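PDB 4F0P: restriction endonuclease from Mycobacterium sp., which probably cuts DNA with a PD-(D/E)XK nuclease domain, guided by an N-terminal domain of the AspBHI family that is likely to recognise the DNA. Local coordinates for residues Asp106-His111 with Ile259-Leu264; Val112-Asp117 with Leu206-Val211; Ala153-Leu158 with Arg222-Arg227. All coordinates share one frame; numbering follows the deposited sequence.

Interaction 1 (Asp106-His111 with Ile259-Leu264); sequences DLDHGH and IRRRVL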
loop_
_atom_site.group_PDB
_atom_site.type_symbol
_atom_site.label_atom_id
_atom_site.label_comp_id
_atom_site.label_asym_id
_atom_site.label_seq_id
_atom_site.Cartn_x
_atom_site.Cartn_y
_atom_site.Cartn_z
ATOM N N ASP B 106 17.374 1.663 -16.168
ATOM C CA ASP B 106 16.600 0.533 -15.667
ATOM C C ASP B 106 15.845 -0.105 -16.827
ATOM O O ASP B 106 14.615 -0.053 -16.893
ATOM C CB ASP B 106 15.630 0.980 -14.572
ATOM C CG ASP B 106 14.920 -0.187 -13.913
ATOM O OD1 ASP B 106 15.470 -1.310 -13.938
ATOM O OD2 ASP B 106 13.814 0.018 -13.371
ATOM N N LEU B 107 16.599 -0.706 -17.742
ATOM C CA LEU B 107 16.040 -1.235 -18.980
ATOM C C LEU B 107 15.156 -2.459 -18.757
ATOM O O LEU B 107 14.293 -2.763 -19.581
ATOM C CB LEU B 107 17.161 -1.557 -19.970
ATOM C CG LEU B 107 18.085 -0.383 -20.306
ATOM C CD1 LEU B 107 19.168 -0.804 -21.290
ATOM C CD2 LEU B 107 17.286 0.795 -20.850
ATOM N N ASP B 108 15.366 -3.153 -17.643
ATOM C CA ASP B 108 14.540 -4.310 -17.307
ATOM C C ASP B 108 13.107 -3.891 -17.001
ATOM O O ASP B 108 12.195 -4.715 -17.015
ATOM C CB ASP B 108 15.126 -5.073 -16.119
ATOM C CG ASP B 108 16.470 -5.694 -16.435
ATOM O OD1 ASP B 108 16.783 -5.861 -17.632
ATOM O OD2 ASP B 108 17.212 -6.019 -15.485
ATOM N N HIS B 109 12.919 -2.605 -16.723
ATOM C CA HIS B 109 11.594 -2.064 -16.458
ATOM C C HIS B 109 11.275 -0.935 -17.427
ATOM O O HIS B 109 10.326 -0.178 -17.224
ATOM C CB HIS B 109 11.492 -1.579 -15.014
ATOM C CG HIS B 109 11.725 -2.657 -14.002
ATOM N ND1 HIS B 109 12.983 -3.001 -13.558
ATOM C CD2 HIS B 109 10.861 -3.477 -13.359
ATOM C CE1 HIS B 109 12.883 -3.982 -12.679
ATOM N NE2 HIS B 109 11.607 -4.290 -12.541
ATOM N N GLY B 110 12.079 -0.835 -18.481
ATOM C CA GLY B 110 11.852 0.132 -19.540
ATOM C C GLY B 110 11.869 1.574 -19.078
ATOM O O GLY B 110 11.134 2.409 -19.607
ATOM N N HIS B 111 12.706 1.870 -18.088
ATOM C CA HIS B 111 12.813 3.228 -17.565
ATOM C C HIS B 111 14.237 3.759 -17.621
ATOM O O HIS B 111 15.187 3.056 -17.275
ATOM C CB HIS B 111 12.309 3.299 -16.125
ATOM C CG HIS B 111 12.395 4.668 -15.525
ATOM N ND1 HIS B 111 11.603 5.716 -15.947
ATOM C CD2 HIS B 111 13.185 5.166 -14.544
ATOM C CE1 HIS B 111 11.898 6.797 -15.247
ATOM N NE2 HIS B 111 12.855 6.490 -14.389
ATOM N N ILE B 259 3.239 -0.145 -22.349
ATOM C CA ILE B 259 4.145 -0.393 -23.469
ATOM C C ILE B 259 5.615 -0.366 -23.062
ATOM O O ILE B 259 6.500 -0.479 -23.911
ATOM C CB ILE B 259 3.938 0.622 -24.609
ATOM C CG1 ILE B 259 4.290 2.033 -24.135
ATOM C CG2 ILE B 259 2.510 0.556 -25.130
ATOM C CD1 ILE B 259 4.147 3.089 -25.209
ATOM N N ARG B 260 5.874 -0.212 -21.768
ATOM C CA ARG B 260 7.246 -0.193 -21.273
ATOM C C ARG B 260 7.928 -1.543 -21.454
ATOM O O ARG B 260 7.312 -2.593 -21.265
ATOM C CB ARG B 260 7.290 0.226 -19.802
ATOM C CG ARG B 260 7.072 1.709 -19.583
ATOM C CD ARG B 260 7.165 2.073 -18.115
ATOM N NE ARG B 260 7.253 3.518 -17.928
ATOM C CZ ARG B 260 8.396 4.196 -17.938
ATOM N NH1 ARG B 260 9.543 3.558 -18.121
ATOM N NH2 ARG B 260 8.396 5.510 -17.765
ATOM N N ARG B 261 9.201 -1.503 -21.829
ATOM C CA ARG B 261 9.995 -2.710 -22.000
ATOM C C ARG B 261 10.149 -3.439 -20.671
ATOM O O ARG B 261 10.411 -2.820 -19.640
ATOM C CB ARG B 261 11.371 -2.359 -22.563
ATOM C CG ARG B 261 12.288 -3.550 -22.751
ATOM C CD ARG B 261 13.638 -3.114 -23.285
ATOM N NE ARG B 261 14.519 -4.250 -23.546
ATOM C CZ ARG B 261 15.412 -4.719 -22.681
ATOM N NH1 ARG B 261 15.547 -4.155 -21.487
ATOM N NH2 ARG B 261 16.171 -5.756 -23.009
ATOM N N ARG B 262 9.982 -4.754 -20.701
ATOM C CA ARG B 262 10.098 -5.563 -19.496
ATOM C C ARG B 262 11.029 -6.747 -19.716
ATOM O O ARG B 262 10.901 -7.475 -20.699
ATOM C CB ARG B 262 8.721 -6.057 -19.049
ATOM C CG ARG B 262 8.739 -6.904 -17.788
ATOM C CD ARG B 262 9.271 -6.113 -16.604
ATOM N NE ARG B 262 8.874 -6.703 -15.329
ATOM C CZ ARG B 262 9.594 -7.597 -14.661
ATOM N NH1 ARG B 262 10.758 -8.007 -15.145
ATOM N NH2 ARG B 262 9.152 -8.079 -13.506
ATOM N N VAL B 263 11.971 -6.930 -18.799
ATOM C CA VAL B 263 12.854 -8.086 -18.834
ATOM C C VAL B 263 12.745 -8.866 -17.533
ATOM O O VAL B 263 13.006 -8.332 -16.454
ATOM C CB VAL B 263 14.322 -7.681 -19.069
ATOM C CG1 VAL B 263 15.254 -8.863 -18.822
ATOM C CG2 VAL B 263 14.497 -7.149 -20.475
ATOM N N LEU B 264 12.348 -10.129 -17.642
ATOM C CA LEU B 264 12.211 -10.994 -16.478
ATOM C C LEU B 264 13.582 -11.366 -15.918
ATOM O O LEU B 264 14.341 -12.108 -16.542
ATOM C CB LEU B 264 11.419 -12.254 -16.837
ATOM C CG LEU B 264 10.045 -12.027 -17.477
ATOM C CD1 LEU B 264 9.411 -13.348 -17.888
ATOM C CD2 LEU B 264 9.125 -11.259 -16.541
HETATM O O HOH W 1 18.214 -4.756 -19.786
#
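The carbonyl oxygen of Leu107 is gripped by two donors, one from each segment. Arg261 NH1 reaches Leu107 O at 2.7 Å, and the backbone N of Gly110 binds the same oxygen at 3.1 Å. They arrive from opposite faces of the carbonyl plane. The arginine bond is bent, with an N-H...O angle of 132°, and its nitrogen stands well above that plane. The Arg261 chain is extended, with CG anti to the backbone N (chi1 179°), and this carries NH1 to the Leu107 carbonyl. Val263 CG2 lies over one face of the guanidinium, near its rim. Asp217 salt-bridges its NH2 end. A water donates to Asp108 OD1 at 2.8 Å and accepts from Arg261 NH1.

Residues 107-110 form the turn joining strands 104-106 and 111-115; Asp106 and His111 are the strand ends. Gly110 and His111 both face Asp106 in a G1 beta bulge, and Gly110 has positive phi. Asp106 OD1 accepts from His109 ND1 at 3.0 Å, close to the ring plane, which helps to set the rotation of the imidazole.

Val263 N binds Asp108 O at 2.9 Å with a nearly straight bond, 167°. The valine CB also lies 3.4 Å from Asp108 OD1. That carboxylate forms a salt bridge with Arg193 of the second subunit. Arg262 bends at chi2 and lays one guanidinium face near His109 CD2. Its NH2 bonds to Ile454 O of the third subunit. Arg260 runs beside His111, with NH1 at the imidazole edge and 3.4 Å from His111 CB, while its NH2 pairs with Glu185.

Interaction 2 (Val112-Asp117 with Leu206-Val211); sequences VRYFGD and LDLAVV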
loop_
_atom_site.group_PDB
_atom_site.type_symbol
_atom_site.label_atom_id
_atom_site.label_comp_id
_atom_site.label_asym_id
_atom_site.label_seq_id
_atom_site.Cartn_x
_atom_site.Cartn_y
_atom_site.Cartn_z
ATOM N N VAL B 112 14.379 5.007 -18.060
ATOM C CA VAL B 112 15.675 5.676 -18.036
ATOM C C VAL B 112 15.547 7.097 -17.497
ATOM O O VAL B 112 14.798 7.911 -18.035
ATOM C CB VAL B 112 16.327 5.728 -19.434
ATOM C CG1 VAL B 112 17.621 6.529 -19.384
ATOM C CG2 VAL B 112 16.588 4.326 -19.959
ATOM N N ARG B 113 16.272 7.387 -16.424
ATOM C CA ARG B 113 16.341 8.739 -15.890
ATOM C C ARG B 113 17.482 9.479 -16.569
ATOM O O ARG B 113 18.649 9.143 -16.373
ATOM C CB ARG B 113 16.562 8.710 -14.379
ATOM C CG ARG B 113 16.859 10.069 -13.770
ATOM C CD ARG B 113 15.692 11.024 -13.947
ATOM N NE ARG B 113 14.476 10.516 -13.319
ATOM C CZ ARG B 113 14.194 10.645 -12.027
ATOM N NH1 ARG B 113 15.045 11.264 -11.220
ATOM N NH2 ARG B 113 13.062 10.152 -11.540
ATOM N N TYR B 114 17.144 10.483 -17.373
ATOM C CA TYR B 114 18.152 11.207 -18.142
ATOM C C TYR B 114 18.255 12.670 -17.716
ATOM O O TYR B 114 17.313 13.230 -17.165
ATOM C CB TYR B 114 17.863 11.103 -19.642
ATOM C CG TYR B 114 18.960 11.681 -20.505
ATOM C CD1 TYR B 114 20.186 11.038 -20.620
ATOM C CD2 TYR B 114 18.777 12.871 -21.196
ATOM C CE1 TYR B 114 21.198 11.561 -21.400
ATOM C CE2 TYR B 114 19.784 13.403 -21.982
ATOM C CZ TYR B 114 20.993 12.743 -22.078
ATOM O OH TYR B 114 22.004 13.261 -22.855
ATOM N N PHE B 115 19.407 13.285 -17.970
ATOM C CA PHE B 115 19.618 14.679 -17.597
ATOM C C PHE B 115 20.132 15.524 -18.758
ATOM O O PHE B 115 20.929 15.062 -19.575
ATOM C CB PHE B 115 20.560 14.772 -16.397
ATOM C CG PHE B 115 20.000 14.157 -15.148
ATOM C CD1 PHE B 115 19.188 14.895 -14.301
ATOM C CD2 PHE B 115 20.273 12.838 -14.828
ATOM C CE1 PHE B 115 18.665 14.329 -13.154
ATOM C CE2 PHE B 115 19.753 12.268 -13.681
ATOM C CZ PHE B 115 18.947 13.016 -12.844
ATOM N N GLY B 116 19.671 16.769 -18.814
ATOM C CA GLY B 116 19.993 17.668 -19.909
ATOM C C GLY B 116 21.438 18.124 -19.984
ATOM O O GLY B 116 22.305 17.621 -19.266
ATOM N N ASP B 117 21.694 19.092 -20.861
ATOM C CA ASP B 117 23.053 19.550 -21.132
ATOM C C ASP B 117 23.325 20.951 -20.588
ATOM O O ASP B 117 24.147 21.689 -21.133
ATOM C CB ASP B 117 23.338 19.515 -22.638
ATOM C CG ASP B 117 22.504 20.519 -23.418
ATOM O OD1 ASP B 117 21.386 20.848 -22.970
ATOM O OD2 ASP B 117 22.968 20.979 -24.484
ATOM N N LEU B 206 14.576 14.022 -16.846
ATOM C CA LEU B 206 13.611 13.318 -17.683
ATOM C C LEU B 206 13.385 11.866 -17.271
ATOM O O LEU B 206 14.334 11.120 -17.012
ATOM C CB LEU B 206 14.040 13.363 -19.154
ATOM C CG LEU B 206 13.834 14.659 -19.945
ATOM C CD1 LEU B 206 14.892 15.702 -19.616
ATOM C CD2 LEU B 206 13.818 14.357 -21.433
ATOM N N ASP B 207 12.114 11.479 -17.213
ATOM C CA ASP B 207 11.729 10.083 -17.073
ATOM C C ASP B 207 11.338 9.548 -18.445
ATOM O O ASP B 207 10.331 9.970 -19.027
ATOM C CB ASP B 207 10.564 9.938 -16.095
ATOM C CG ASP B 207 10.923 10.388 -14.697
ATOM O OD1 ASP B 207 12.107 10.268 -14.321
ATOM O OD2 ASP B 207 10.022 10.864 -13.974
ATOM N N LEU B 208 12.150 8.624 -18.953
ATOM C CA LEU B 208 11.985 8.088 -20.299
ATOM C C LEU B 208 11.462 6.662 -20.263
ATOM O O LEU B 208 11.959 5.821 -19.506
ATOM C CB LEU B 208 13.315 8.123 -21.054
ATOM C CG LEU B 208 14.043 9.468 -21.112
ATOM C CD1 LEU B 208 15.372 9.322 -21.833
ATOM C CD2 LEU B 208 13.180 10.524 -21.783
ATOM N N ALA B 209 10.463 6.398 -21.097
ATOM C CA ALA B 209 9.824 5.093 -21.153
ATOM C C ALA B 209 10.302 4.311 -22.366
ATOM O O ALA B 209 9.777 4.480 -23.466
ATOM C CB ALA B 209 8.308 5.251 -21.196
ATOM N N VAL B 210 11.301 3.457 -22.165
ATOM C CA VAL B 210 11.792 2.603 -23.240
ATOM C C VAL B 210 10.720 1.587 -23.622
ATOM O O VAL B 210 10.349 0.731 -22.817
ATOM C CB VAL B 210 13.081 1.872 -22.841
ATOM C CG1 VAL B 210 13.604 1.054 -24.010
ATOM C CG2 VAL B 210 14.128 2.873 -22.378
ATOM N N VAL B 211 10.223 1.693 -24.850
ATOM C CA VAL B 211 9.084 0.895 -25.297
ATOM C C VAL B 211 9.439 -0.566 -25.579
ATOM O O VAL B 211 10.602 -0.910 -25.791
ATOM C CB VAL B 211 8.433 1.509 -26.551
ATOM C CG1 VAL B 211 8.001 2.942 -26.273
ATOM C CG2 VAL B 211 9.389 1.455 -27.732
#
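Two neighbouring antiparallel strands of the large mixed sheet in the N-terminal region make this contact, strand 111-115 and strand 200-210. Val112 and Leu208 form one hydrogen-bonded pair, and Tyr114 and Leu206 form the next. In the first, Val112 N binds Leu208 O and Leu208 N binds Val112 O, both at 2.9 Å. Tyr114 N to Leu206 O and Leu206 N to Tyr114 O are also 2.9 Å. The short segments are splayed, with 138° between their directions, as expected where a sheet is twisted or curled.

Arg113 and Asp207 form the non-hydrogen-bonded pair between them. Their side chains lie alongside each other on one face of the sheet. The arginine chain folds back at chi2 (63°) and chi3 (60°), which brings the guanidinium edge to the carboxylate. In a salt bridge, Arg113 NE meets Asp207 OD1 at 2.6 Å, nearly along its C-O axis, with the oxygen tilted from the guanidinium plane. Arg113 NH2 adds a weak bond to the same Asp207 OD1 at 2.9 Å. Arg186 on strand 175-193 takes the other oxygen, OD2, in a second salt bridge.

The face that carries Val112, Tyr114, Leu206 and Leu208 is mainly apolar. Val112 CG2 touches Val210 CG2 at 3.7 Å, and Leu208 CD1 lies 3.8 Å from Tyr114 CB. Leu158 of strand 156-161 packs against Val112, Leu208 and Val210 on this side.

The two faces therefore differ in chemistry. One is apolar. On the other, Asp207 is salt-bridged to two arginines, which would probably keep its carboxylate ionised and tie three strands together by charge.

Interaction 3 (Ala153-Leu158 with Arg222-Arg227); sequences APPLFL and RWIDDR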
loop_
_atom_site.group_PDB
_atom_site.type_symbol
_atom_site.label_atom_id
_atom_site.label_comp_id
_atom_site.label_asym_id
_atom_site.label_seq_id
_atom_site.Cartn_x
_atom_site.Cartn_y
_atom_site.Cartn_z
ATOM N N ALA B 153 6.096 13.411 -33.623
ATOM C CA ALA B 153 7.051 13.259 -32.527
ATOM C C ALA B 153 8.296 12.452 -32.897
ATOM O O ALA B 153 8.196 11.298 -33.318
ATOM C CB ALA B 153 6.366 12.654 -31.310
ATOM N N PRO B 154 9.479 13.068 -32.738
ATOM C CA PRO B 154 10.749 12.386 -33.001
ATOM C C PRO B 154 11.103 11.406 -31.888
ATOM O O PRO B 154 11.169 11.794 -30.722
ATOM C CB PRO B 154 11.761 13.536 -33.036
ATOM C CG PRO B 154 11.169 14.582 -32.162
ATOM C CD PRO B 154 9.677 14.473 -32.335
ATOM N N PRO B 155 11.327 10.135 -32.245
ATOM C CA PRO B 155 11.702 9.109 -31.268
ATOM C C PRO B 155 13.099 9.336 -30.696
ATOM O O PRO B 155 14.004 9.747 -31.420
ATOM C CB PRO B 155 11.674 7.818 -32.091
ATOM C CG PRO B 155 11.902 8.264 -33.494
ATOM C CD PRO B 155 11.211 9.586 -33.607
ATOM N N LEU B 156 13.261 9.072 -29.403
ATOM C CA LEU B 156 14.565 9.167 -28.760
ATOM C C LEU B 156 15.263 7.817 -28.770
ATOM O O LEU B 156 14.799 6.863 -28.147
ATOM C CB LEU B 156 14.433 9.663 -27.318
ATOM C CG LEU B 156 14.470 11.174 -27.085
ATOM C CD1 LEU B 156 13.196 11.843 -27.589
ATOM C CD2 LEU B 156 14.699 11.474 -25.612
ATOM N N PHE B 157 16.380 7.740 -29.483
ATOM C CA PHE B 157 17.169 6.517 -29.512
ATOM C C PHE B 157 18.329 6.621 -28.531
ATOM O O PHE B 157 19.189 7.493 -28.661
ATOM C CB PHE B 157 17.657 6.221 -30.932
ATOM C CG PHE B 157 16.603 5.610 -31.816
ATOM C CD1 PHE B 157 15.470 6.326 -32.165
ATOM C CD2 PHE B 157 16.746 4.319 -32.295
ATOM C CE1 PHE B 157 14.499 5.763 -32.973
ATOM C CE2 PHE B 157 15.779 3.752 -33.107
ATOM C CZ PHE B 157 14.655 4.475 -33.445
ATOM N N LEU B 158 18.337 5.732 -27.544
ATOM C CA LEU B 158 19.308 5.802 -26.459
ATOM C C LEU B 158 20.544 4.956 -26.743
ATOM O O LEU B 158 20.438 3.800 -27.156
ATOM C CB LEU B 158 18.662 5.370 -25.140
ATOM C CG LEU B 158 17.325 6.035 -24.795
ATOM C CD1 LEU B 158 16.807 5.553 -23.448
ATOM C CD2 LEU B 158 17.443 7.553 -24.818
ATOM N N ARG B 222 14.672 0.763 -40.611
ATOM C CA ARG B 222 13.965 1.259 -41.787
ATOM C C ARG B 222 12.917 2.284 -41.369
ATOM O O ARG B 222 12.508 3.137 -42.159
ATOM C CB ARG B 222 13.314 0.109 -42.553
ATOM C CG ARG B 222 14.307 -0.824 -43.217
ATOM C CD ARG B 222 13.600 -1.790 -44.143
ATOM N NE ARG B 222 12.707 -2.687 -43.417
ATOM C CZ ARG B 222 12.019 -3.672 -43.987
ATOM N NH1 ARG B 222 12.122 -3.882 -45.292
ATOM N NH2 ARG B 222 11.230 -4.446 -43.255
ATOM N N TRP B 223 12.488 2.181 -40.114
ATOM C CA TRP B 223 11.593 3.148 -39.496
ATOM C C TRP B 223 12.243 4.526 -39.552
ATOM O O TRP B 223 11.613 5.524 -39.925
ATOM C CB TRP B 223 11.342 2.738 -38.042
ATOM C CG TRP B 223 10.442 3.654 -37.275
ATOM C CD1 TRP B 223 9.507 4.506 -37.785
ATOM C CD2 TRP B 223 10.394 3.813 -35.851
ATOM N NE1 TRP B 223 8.878 5.185 -36.768
ATOM C CE2 TRP B 223 9.405 4.777 -35.571
ATOM C CE3 TRP B 223 11.092 3.233 -34.785
ATOM C CZ2 TRP B 223 9.097 5.176 -34.270
ATOM C CZ3 TRP B 223 10.784 3.631 -33.492
ATOM C CH2 TRP B 223 9.795 4.592 -33.247
ATOM N N ILE B 224 13.521 4.562 -39.190
ATOM C CA ILE B 224 14.301 5.791 -39.229
ATOM C C ILE B 224 14.472 6.300 -40.658
ATOM O O ILE B 224 14.347 7.496 -40.911
ATOM C CB ILE B 224 15.673 5.602 -38.553
ATOM C CG1 ILE B 224 15.478 5.361 -37.058
ATOM C CG2 ILE B 224 16.562 6.813 -38.774
ATOM C CD1 ILE B 224 14.587 6.394 -36.398
ATOM N N ASP B 225 14.741 5.387 -41.589
ATOM C CA ASP B 225 14.873 5.743 -42.999
ATOM C C ASP B 225 13.596 6.395 -43.513
ATOM O O ASP B 225 13.639 7.307 -44.340
ATOM C CB ASP B 225 15.176 4.503 -43.839
ATOM C CG ASP B 225 16.390 3.743 -43.346
ATOM O OD1 ASP B 225 17.232 4.347 -42.647
ATOM O OD2 ASP B 225 16.504 2.542 -43.668
ATOM N N ASP B 226 12.461 5.913 -43.016
ATOM C CA ASP B 226 11.156 6.433 -43.406
ATOM C C ASP B 226 10.884 7.798 -42.793
ATOM O O ASP B 226 10.326 8.679 -43.451
ATOM C CB ASP B 226 10.053 5.458 -43.000
ATOM C CG ASP B 226 10.045 4.206 -43.846
ATOM O OD1 ASP B 226 11.090 3.882 -44.450
ATOM O OD2 ASP B 226 8.990 3.545 -43.907
ATOM N N ARG B 227 11.270 7.966 -41.532
ATOM C CA ARG B 227 11.126 9.259 -40.869
ATOM C C ARG B 227 12.035 10.311 -41.503
ATOM O O ARG B 227 11.724 11.504 -41.488
ATOM C CB ARG B 227 11.418 9.146 -39.371
ATOM C CG ARG B 227 10.338 8.429 -38.580
ATOM C CD ARG B 227 10.408 8.791 -37.105
ATOM N NE ARG B 227 10.256 10.229 -36.888
ATOM C CZ ARG B 227 9.089 10.842 -36.714
ATOM N NH1 ARG B 227 7.961 10.142 -36.730
ATOM N NH2 ARG B 227 9.048 12.155 -36.522
#
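Trp223 holds CG anti to its own backbone N (chi1 179°), and this sends the indole from helix 222-228 toward Pro155 and Phe157. Ile224 has CG1 anti to the carbonyl carbon, and a chi2 of -51° then brings CD1 to Phe157. Ile224 CD1 reaches Phe157 CE1 at 3.5 Å, the two side chains meeting from opposite directions. The Phe157 and Trp223 rings are oblique, with planes 51° apart. Their nearest atoms, Phe157 CZ and Trp223 CZ3, are 4.0 Å apart. Pro155 CG lies over one indole face, near its rim, and Pro155 CB is 3.9 Å from Trp223 CH2.

Arg227 bends at chi3 and turns a guanidinium face to the loop before strand 156-161. Pro155 CD packs over it, 3.5 Å from Arg227 NE. Ala153 O lies over the same guanidinium face. The edge nitrogens bond to carbonyl oxygens of Ala83, Arg82 and Leu151.

The contact thus seats a helix of the N-terminal region on the start of a sheet strand. No hydrogen bond crosses it. Cohesion comes from apolar and aromatic packing, while the buried arginine has its polar edge satisfied by backbone carbonyls outside the two segments.

How the interactions relate
Each contact has at least one segment on, or at the end of, a strand of the large mixed sheet of the N-terminal region. Along the chain the order is 106-111, 112-117, 153-158, 206-211, 222-227, 259-264. Interaction 1 thus encloses the other two, whose segments alternate. Interactions 1 and 2 have centres about 13 Å apart and meet directly: Val210 O lies 2.7 Å from Arg261 N, a probable hydrogen bond. Interactions 2 and 3, with centres about 16 Å apart, meet through Leu156 and Leu158 on strand 156-161. Interactions 1 and 3 do not touch; their centres are about 20 Å apart. The series runs from helix 222-228 across the sheet to interaction 1, which alone of the three meets neighbouring subunits.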